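Local coordinates for Cyclo(L-leucyl-L-leucyl) synthase (Staphylococcus haemolyticus, PDB 6EZ3), which catalyses ATP-independent formation of cyclodipeptides from aminoacyl-tRNAs, making cyclo(L-leucyl-L-leucyl) from two leucyl-tRNAs and accepting other nonpolar residues, at residues A[21-26]-A[192-197]; A[4-9]-A[219-224]. One frame throughout, in Å; residues are numbered along the deposited sequence.

Overall arrangement
From the N terminus the chain lays down strand 4-8, turns through helix 11-19 and enters the sheet again as strand 22-26. A long, mostly helical excursion follows, and contact 1 closes it when strand 191-195 returns to lie parallel beside strand 22-26. After helix 200-206 the last strand, 218-225, pairs on the far side of 191-195 and then, in contact 2, with strand 4-8. Contact 1 is therefore nested inside the loop that contact 2 closes, and the sheet runs 4-8, 218-225, 191-195, 22-26 and continues through 52-57 to 106-108. The two contacts also meet directly through hydrogen bonds, Tyr195 O with Leu223 N and Ala197 O with Tyr220 OH.

Contact 1. Residues A[21-26]-A[192-197]. With SO4 (sulfate ion), chain H.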
ATOM      1  N   LYS A  21       3.547  -8.414  16.350  1.00 44.37           N
ATOM      2  CA  LYS A  21       2.283  -9.131  16.165  1.00 44.67           C
ATOM      3  C   LYS A  21       1.941  -9.417  14.704  1.00 50.28           C
ATOM      4  O   LYS A  21       1.683 -10.570  14.378  1.00 53.54           O
ATOM      5  CB  LYS A  21       1.120  -8.434  16.867  1.00 48.43           C
ATOM      6  CG  LYS A  21       1.118  -8.604  18.387  1.00 80.36           C
ATOM      7  CD  LYS A  21      -0.226  -8.193  18.988  1.00 94.62           C
ATOM      8  CE  LYS A  21      -0.106  -7.414  20.282  1.00111.46           C
ATOM      9  NZ  LYS A  21      -1.279  -6.515  20.501  1.00121.60           N
ATOM     10  N   HIS A  22       1.950  -8.397  13.821  1.00 43.89           N
ATOM     11  CA  HIS A  22       1.622  -8.549  12.408  1.00 42.42           C
ATOM     12  C   HIS A  22       2.214  -7.424  11.536  1.00 47.88           C
ATOM     13  O   HIS A  22       2.283  -6.267  11.976  1.00 51.44           O
ATOM     14  CB  HIS A  22       0.103  -8.592  12.262  1.00 42.89           C
ATOM     15  CG  HIS A  22      -0.409  -8.848  10.869  1.00 46.81           C
ATOM     16  ND1 HIS A  22      -0.727  -7.806   9.997  1.00 48.75           N
ATOM     17  CD2 HIS A  22      -0.698 -10.013  10.257  1.00 48.30           C
ATOM     18  CE1 HIS A  22      -1.163  -8.381   8.892  1.00 47.52           C
ATOM     19  NE2 HIS A  22      -1.175  -9.700   8.999  1.00 47.64           N
ATOM     20  N   VAL A  23       2.591  -7.761  10.286  1.00 39.66           N
ATOM     21  CA  VAL A  23       3.102  -6.820   9.287  1.00 37.17           C
ATOM     22  C   VAL A  23       2.339  -7.005   7.956  1.00 43.30           C
ATOM     23  O   VAL A  23       1.909  -8.123   7.633  1.00 43.36           O
ATOM     24  CB  VAL A  23       4.657  -6.898   9.106  1.00 38.61           C
ATOM     25  CG1 VAL A  23       5.145  -8.241   8.525  1.00 36.90           C
ATOM     26  CG2 VAL A  23       5.166  -5.732   8.274  1.00 38.48           C
ATOM     27  N   ILE A  24       2.154  -5.903   7.210  1.00 39.64           N
ATOM     28  CA  ILE A  24       1.558  -5.886   5.891  1.00 39.46           C
ATOM     29  C   ILE A  24       2.707  -5.557   4.996  1.00 44.71           C
ATOM     30  O   ILE A  24       3.345  -4.516   5.165  1.00 46.28           O
ATOM     31  CB  ILE A  24       0.383  -4.868   5.715  1.00 43.01           C
ATOM     32  CG1 ILE A  24      -0.819  -5.201   6.652  1.00 43.67           C
ATOM     33  CG2 ILE A  24      -0.089  -4.821   4.233  1.00 43.57           C
ATOM     34  CD1 ILE A  24      -1.816  -4.133   6.781  1.00 43.00           C
ATOM     35  N   LEU A  25       3.022  -6.459   4.070  1.00 40.19           N
ATOM     36  CA  LEU A  25       4.077  -6.176   3.101  1.00 38.30           C
ATOM     37  C   LEU A  25       3.376  -5.581   1.881  1.00 44.08           C
ATOM     38  O   LEU A  25       2.525  -6.225   1.271  1.00 43.62           O
ATOM     39  CB  LEU A  25       4.901  -7.416   2.707  1.00 36.86           C
ATOM     40  CG  LEU A  25       5.442  -8.301   3.815  1.00 39.33           C
ATOM     41  CD1 LEU A  25       6.025  -9.545   3.236  1.00 39.70           C
ATOM     42  CD2 LEU A  25       6.501  -7.614   4.613  1.00 38.63           C
ATOM     43  N   GLY A  26       3.666  -4.324   1.605  1.00 42.18           N
ATOM     44  CA  GLY A  26       3.127  -3.642   0.450  1.00 42.10           C
ATOM     45  C   GLY A  26       4.031  -3.901  -0.738  1.00 49.37           C
ATOM     46  O   GLY A  26       5.203  -3.481  -0.739  1.00 49.07           O
ATOM     47  N   LEU A 192       1.503  -3.221  10.990  1.00 46.18           N
ATOM     48  CA  LEU A 192       2.372  -2.178  10.415  1.00 45.47           C
ATOM     49  C   LEU A 192       2.300  -2.308   8.904  1.00 48.68           C
ATOM     50  O   LEU A 192       2.398  -3.426   8.396  1.00 51.14           O
ATOM     51  CB  LEU A 192       3.865  -2.360  10.793  1.00 45.30           C
ATOM     52  CG  LEU A 192       4.327  -2.325  12.253  1.00 49.77           C
ATOM     53  CD1 LEU A 192       5.726  -2.827  12.359  1.00 48.95           C
ATOM     54  CD2 LEU A 192       4.254  -0.927  12.839  1.00 53.31           C
ATOM     55  N   MET A 193       2.185  -1.192   8.182  1.00 40.63           N
ATOM     56  CA  MET A 193       2.291  -1.222   6.741  1.00 39.52           C
ATOM     57  C   MET A 193       3.806  -1.003   6.431  1.00 44.87           C
ATOM     58  O   MET A 193       4.350   0.048   6.807  1.00 45.64           O
ATOM     59  CB  MET A 193       1.433  -0.135   6.149  1.00 42.02           C
ATOM     60  CG  MET A 193       1.684   0.074   4.703  1.00 46.77           C
ATOM     61  SD  MET A 193       0.965  -1.216   3.674  1.00 52.57           S
ATOM     62  CE  MET A 193      -0.813  -0.985   4.035  1.00 48.71           C
ATOM     63  N   ALA A 194       4.510  -2.025   5.838  1.00 41.43           N
ATOM     64  CA  ALA A 194       5.948  -1.989   5.520  1.00 40.64           C
ATOM     65  C   ALA A 194       6.214  -1.713   4.028  1.00 46.21           C
ATOM     66  O   ALA A 194       5.710  -2.424   3.156  1.00 47.75           O
ATOM     67  CB  ALA A 194       6.603  -3.288   5.935  1.00 40.87           C
ATOM     68  N   TYR A 195       6.999  -0.680   3.745  1.00 41.97           N
ATOM     69  CA  TYR A 195       7.363  -0.296   2.391  1.00 43.55           C
ATOM     70  C   TYR A 195       8.860   0.093   2.313  1.00 53.47           C
ATOM     71  O   TYR A 195       9.517   0.169   3.356  1.00 55.51           O
ATOM     72  CB  TYR A 195       6.455   0.837   1.934  1.00 44.73           C
ATOM     73  CG  TYR A 195       6.399   1.035   0.438  1.00 45.45           C
ATOM     74  CD1 TYR A 195       6.836   2.218  -0.138  1.00 48.30           C
ATOM     75  CD2 TYR A 195       5.829   0.074  -0.392  1.00 45.31           C
ATOM     76  CE1 TYR A 195       6.741   2.433  -1.513  1.00 50.21           C
ATOM     77  CE2 TYR A 195       5.744   0.265  -1.768  1.00 46.02           C
ATOM     78  CZ  TYR A 195       6.190   1.454  -2.326  1.00 53.24           C
ATOM     79  OH  TYR A 195       6.113   1.680  -3.687  1.00 50.07           O
ATOM     80  N   HIS A 196       9.422   0.301   1.099  1.00 49.83           N
ATOM     81  CA  HIS A 196      10.856   0.613   0.925  1.00 48.66           C
ATOM     82  C   HIS A 196      11.239   2.073   0.960  1.00 53.21           C
ATOM     83  O   HIS A 196      12.421   2.388   1.035  1.00 54.18           O
ATOM     84  CB  HIS A 196      11.350   0.023  -0.388  1.00 48.92           C
ATOM     85  CG  HIS A 196      10.780   0.694  -1.608  1.00 51.34           C
ATOM     86  ND1 HIS A 196       9.538   0.355  -2.108  1.00 52.28           N
ATOM     87  CD2 HIS A 196      11.318   1.646  -2.399  1.00 51.85           C
ATOM     88  CE1 HIS A 196       9.376   1.090  -3.192  1.00 50.98           C
ATOM     89  NE2 HIS A 196      10.413   1.882  -3.403  1.00 51.29           N
ATOM     90  N   ALA A 197      10.266   2.956   0.844  1.00 51.34           N
ATOM     91  CA  ALA A 197      10.477   4.399   0.766  1.00 51.84           C
ATOM     92  C   ALA A 197       9.639   5.140   1.816  1.00 57.47           C
ATOM     93  O   ALA A 197       8.647   4.571   2.264  1.00 58.65           O
ATOM     94  CB  ALA A 197      10.099   4.879  -0.639  1.00 52.24           C
TER
HETATM   95  S   SO4 H 302      11.259   4.465  -6.154  1.00130.34           S
HETATM   96  O1  SO4 H 302      11.661   5.184  -4.940  1.00130.09           O
HETATM   97  O2  SO4 H 302      11.253   5.387  -7.301  1.00131.37           O
HETATM   98  O3  SO4 H 302      12.212   3.384  -6.420  1.00129.44           O
HETATM   99  O4  SO4 H 302       9.908   3.919  -5.966  1.00128.88           O
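Two parallel strands pair here in the buried middle of the sheet, 22-26 flanked by strand 52-57 and 191-195 by strand 218-225. Ile24 bonds through two successive peptide groups: its N donates to Leu192 O (2.8 Å) and its O accepts from Ala194 N (2.8 Å), each bond lying almost along the C=O axis. Gly26 N continues the pattern to Ala194 O at 3.2 Å, whereas the bond from Leu192 N to His22 O is bent (136° at the hydrogen). The buried His22 imidazole bonds to Thr191 and Ser54.

Side chains alternate between the two faces. Val23, Leu25, Leu192 and Ala194 share one face: Val23 and Leu25 pack on helix 36-49, Leu192 and Ala194 on Ile221. Branched apolar Val23 and Leu25 suit packing against a helix, and Val23 CG2, anti to its own N, meets the Ala194 methyl CB at 3.7 Å. On the other face Ile24 crosses Met193 obliquely, its CG2 3.8 Å from Met193 SD. The flexible thioether leaves with CG anti to the backbone N, then bends at chi2 (75°) and chi3, so that SD and CE lie against that methyl.

At the C-terminal ends of both strands, Gly26 O lies at the edge of the Tyr195 ring, 3.6 Å from CD2, while His196 ND1, hydrogen-bonded to Tyr34 OH, sits over the centre of one ring face. Tyr195 OH bonds to Ser28 OG, by similarity the catalytic nucleophile. His196 NE2 reaches O4 of a sulfate, probably from the crystallisation liquor, in a weak 3.3 Å bond, and Ser149 holds the same ion. Active-site residues at the C-terminal ends of adjacent parallel strands are characteristic of Rossmann-like folds; here Tyr195 probably contributes to the substrate pocket.

Contact 2. Residues A[4-9]-A[219-224]; sequences FKVDFL and GYIILT
Val6 is the middle of an apolar face that it shares with Phe8, Ile221 and Leu223. Its two methyls divide the work: CG1, anti to the backbone N, rests on Ile221 CB (3.8 Å), and CG2 runs alongside Leu223 to meet CD2 at 3.7 Å. Phe8 lies beside Ile221 and points the same way, its ring atom CD1 3.6 Å from Ile221 CG2. Bulky aliphatic and aromatic residues suit this face, where Trp45 of helix 36-49 and Tyr17 of helix 11-19 pack over it, Tyr17 meeting the Phe8 ring edge-to-face. At the start of the strand Phe4 crosses Leu223 obliquely, with CD1 against Leu223 CB, and its ring also meets Trp45.

Strand 4-8 is an outermost strand of the sheet, an antiparallel addition to an otherwise parallel Rossmann-like core. Asp7 and Ile222 form a hydrogen-bonded pair: Asp7 N donates to a lone pair of Ile222 O (2.9 Å), while Ile222 N reaches Asp7 O from above the carbonyl plane. Where the strand ends, Leu9 N bonds to Tyr220 O at 3.2 Å, and the leucine side chain turns to Tyr220 CB and helix 200-206.

The other face carries Lys5, Asp7 and Thr224 beside the apolar Ile222. Lys5 O accepts twice from Thr224, from its N in the carbonyl plane and from OG1 (3.1 Å) well above it, and Lys5 N donates back to Thr224 O. The long lysine chain, bent at chi2 (-129°), leads away from strand 218-225 and brings NZ to the syn lone pair of Asp7 OD1, a 2.9 Å salt bridge within one strand.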
ATOM      1  N   PHE A   4      17.568  -6.311   6.798  1.00 59.92           N
ATOM      2  CA  PHE A   4      16.829  -5.058   6.571  1.00 56.53           C
ATOM      3  C   PHE A   4      16.982  -4.039   7.676  1.00 58.21           C
ATOM      4  O   PHE A   4      16.722  -4.350   8.841  1.00 57.43           O
ATOM      5  CB  PHE A   4      15.331  -5.344   6.430  1.00 56.60           C
ATOM      6  CG  PHE A   4      14.945  -5.722   5.036  1.00 56.67           C
ATOM      7  CD1 PHE A   4      14.490  -4.771   4.149  1.00 58.36           C
ATOM      8  CD2 PHE A   4      15.050  -7.034   4.603  1.00 58.71           C
ATOM      9  CE1 PHE A   4      14.136  -5.122   2.850  1.00 59.39           C
ATOM     10  CE2 PHE A   4      14.697  -7.388   3.299  1.00 60.93           C
ATOM     11  CZ  PHE A   4      14.253  -6.429   2.430  1.00 58.67           C
ATOM     12  N   LYS A   5      17.301  -2.795   7.294  1.00 53.75           N
ATOM     13  CA  LYS A   5      17.367  -1.658   8.204  1.00 53.78           C
ATOM     14  C   LYS A   5      15.938  -1.083   8.262  1.00 57.51           C
ATOM     15  O   LYS A   5      15.372  -0.714   7.213  1.00 57.91           O
ATOM     16  CB  LYS A   5      18.374  -0.595   7.719  1.00 56.01           C
ATOM     17  CG  LYS A   5      18.728   0.431   8.799  1.00 65.21           C
ATOM     18  CD  LYS A   5      18.576   1.885   8.331  1.00 63.37           C
ATOM     19  CE  LYS A   5      18.952   2.815   9.460  1.00 69.08           C
ATOM     20  NZ  LYS A   5      18.510   4.210   9.229  1.00 76.98           N
ATOM     21  N   VAL A   6      15.352  -1.050   9.472  1.00 51.66           N
ATOM     22  CA  VAL A   6      13.974  -0.590   9.649  1.00 50.69           C
ATOM     23  C   VAL A   6      13.904   0.829  10.220  1.00 55.70           C
ATOM     24  O   VAL A   6      14.509   1.092  11.264  1.00 57.89           O
ATOM     25  CB  VAL A   6      13.153  -1.612  10.481  1.00 52.57           C
ATOM     26  CG1 VAL A   6      11.702  -1.172  10.642  1.00 52.08           C
ATOM     27  CG2 VAL A   6      13.225  -3.001   9.863  1.00 51.81           C
ATOM     28  N   ASP A   7      13.151   1.732   9.543  1.00 49.35           N
ATOM     29  CA  ASP A   7      12.924   3.120   9.988  1.00 47.95           C
ATOM     30  C   ASP A   7      11.462   3.290  10.366  1.00 49.97           C
ATOM     31  O   ASP A   7      10.634   2.511   9.932  1.00 50.65           O
ATOM     32  CB  ASP A   7      13.378   4.148   8.942  1.00 49.73           C
ATOM     33  CG  ASP A   7      14.877   4.094   8.667  1.00 66.07           C
ATOM     34  OD1 ASP A   7      15.659   4.570   9.535  1.00 64.73           O
ATOM     35  OD2 ASP A   7      15.276   3.535   7.593  1.00 76.49           O
ATOM     36  N   PHE A   8      11.140   4.265  11.196  1.00 46.18           N
ATOM     37  CA  PHE A   8       9.782   4.451  11.709  1.00 46.04           C
ATOM     38  C   PHE A   8       9.207   5.829  11.428  1.00 48.72           C
ATOM     39  O   PHE A   8       9.923   6.831  11.503  1.00 47.55           O
ATOM     40  CB  PHE A   8       9.747   4.152  13.230  1.00 48.39           C
ATOM     41  CG  PHE A   8      10.400   2.832  13.567  1.00 50.95           C
ATOM     42  CD1 PHE A   8       9.678   1.643  13.496  1.00 55.05           C
ATOM     43  CD2 PHE A   8      11.765   2.761  13.847  1.00 52.48           C
ATOM     44  CE1 PHE A   8      10.304   0.409  13.734  1.00 55.57           C
ATOM     45  CE2 PHE A   8      12.390   1.526  14.059  1.00 55.17           C
ATOM     46  CZ  PHE A   8      11.651   0.361  14.025  1.00 53.55           C
ATOM     47  N   LEU A   9       7.897   5.876  11.129  1.00 44.87           N
ATOM     48  CA  LEU A   9       7.187   7.126  10.891  1.00 44.32           C
ATOM     49  C   LEU A   9       6.962   7.845  12.217  1.00 51.88           C
ATOM     50  O   LEU A   9       7.105   9.074  12.268  1.00 52.46           O
ATOM     51  CB  LEU A   9       5.866   6.871  10.169  1.00 43.49           C
ATOM     52  CG  LEU A   9       5.145   8.081   9.628  1.00 46.12           C
ATOM     53  CD1 LEU A   9       5.763   8.555   8.337  1.00 44.99           C
ATOM     54  CD2 LEU A   9       3.717   7.754   9.386  1.00 48.88           C
ATOM     55  N   GLY A 219       0.760   1.342  12.286  1.00 41.73           N
ATOM     56  CA  GLY A 219       2.039   1.988  12.016  1.00 43.84           C
ATOM     57  C   GLY A 219       2.477   2.013  10.565  1.00 50.61           C
ATOM     58  O   GLY A 219       1.736   1.576   9.671  1.00 51.88           O
ATOM     59  N   TYR A 220       3.673   2.577  10.321  1.00 46.89           N
ATOM     60  CA  TYR A 220       4.290   2.616   8.992  1.00 47.49           C
ATOM     61  C   TYR A 220       5.813   2.518   9.163  1.00 51.54           C
ATOM     62  O   TYR A 220       6.412   3.367   9.849  1.00 50.76           O
ATOM     63  CB  TYR A 220       3.884   3.865   8.180  1.00 48.99           C
ATOM     64  CG  TYR A 220       4.470   3.901   6.780  1.00 50.82           C
ATOM     65  CD1 TYR A 220       5.726   4.456   6.543  1.00 52.29           C
ATOM     66  CD2 TYR A 220       3.753   3.417   5.687  1.00 51.27           C
ATOM     67  CE1 TYR A 220       6.275   4.484   5.260  1.00 51.46           C
ATOM     68  CE2 TYR A 220       4.281   3.467   4.394  1.00 51.58           C
ATOM     69  CZ  TYR A 220       5.551   3.987   4.192  1.00 58.42           C
ATOM     70  OH  TYR A 220       6.088   4.033   2.933  1.00 60.70           O
ATOM     71  N   ILE A 221       6.427   1.464   8.568  1.00 46.54           N
ATOM     72  CA  ILE A 221       7.877   1.244   8.648  1.00 45.38           C
ATOM     73  C   ILE A 221       8.528   1.280   7.260  1.00 52.02           C
ATOM     74  O   ILE A 221       7.898   0.899   6.265  1.00 54.12           O
ATOM     75  CB  ILE A 221       8.274  -0.019   9.467  1.00 47.09           C
ATOM     76  CG1 ILE A 221       7.839  -1.334   8.773  1.00 46.73           C
ATOM     77  CG2 ILE A 221       7.753   0.068  10.901  1.00 46.95           C
ATOM     78  CD1 ILE A 221       8.398  -2.679   9.380  1.00 41.92           C
ATOM     79  N   ILE A 222       9.784   1.760   7.202  1.00 47.95           N
ATOM     80  CA  ILE A 222      10.584   1.838   5.969  1.00 47.48           C
ATOM     81  C   ILE A 222      11.709   0.805   5.991  1.00 52.14           C
ATOM     82  O   ILE A 222      12.594   0.868   6.863  1.00 51.28           O
ATOM     83  CB  ILE A 222      11.098   3.269   5.658  1.00 49.29           C
ATOM     84  CG1 ILE A 222       9.937   4.269   5.612  1.00 48.83           C
ATOM     85  CG2 ILE A 222      11.852   3.287   4.342  1.00 48.44           C
ATOM     86  CD1 ILE A 222      10.006   5.266   6.611  1.00 47.88           C
ATOM     87  N   LEU A 223      11.672  -0.130   5.017  1.00 48.52           N
ATOM     88  CA  LEU A 223      12.654  -1.217   4.882  1.00 48.20           C
ATOM     89  C   LEU A 223      13.763  -0.913   3.875  1.00 56.25           C
ATOM     90  O   LEU A 223      13.501  -0.858   2.661  1.00 56.82           O
ATOM     91  CB  LEU A 223      11.972  -2.534   4.443  1.00 46.52           C
ATOM     92  CG  LEU A 223      10.925  -3.141   5.310  1.00 47.41           C
ATOM     93  CD1 LEU A 223      10.417  -4.393   4.682  1.00 44.86           C
ATOM     94  CD2 LEU A 223      11.445  -3.382   6.699  1.00 49.11           C
ATOM     95  N   THR A 224      15.010  -0.835   4.356  1.00 54.03           N
ATOM     96  CA  THR A 224      16.152  -0.648   3.453  1.00 54.80           C
ATOM     97  C   THR A 224      17.115  -1.860   3.552  1.00 57.90           C
ATOM     98  O   THR A 224      17.437  -2.309   4.654  1.00 56.71           O
ATOM     99  CB  THR A 224      16.764   0.716   3.646  1.00 64.35           C
ATOM    100  OG1 THR A 224      16.677   1.060   5.034  1.00 64.20           O
ATOM    101  CG2 THR A 224      16.011   1.768   2.837  1.00 65.88           C
TER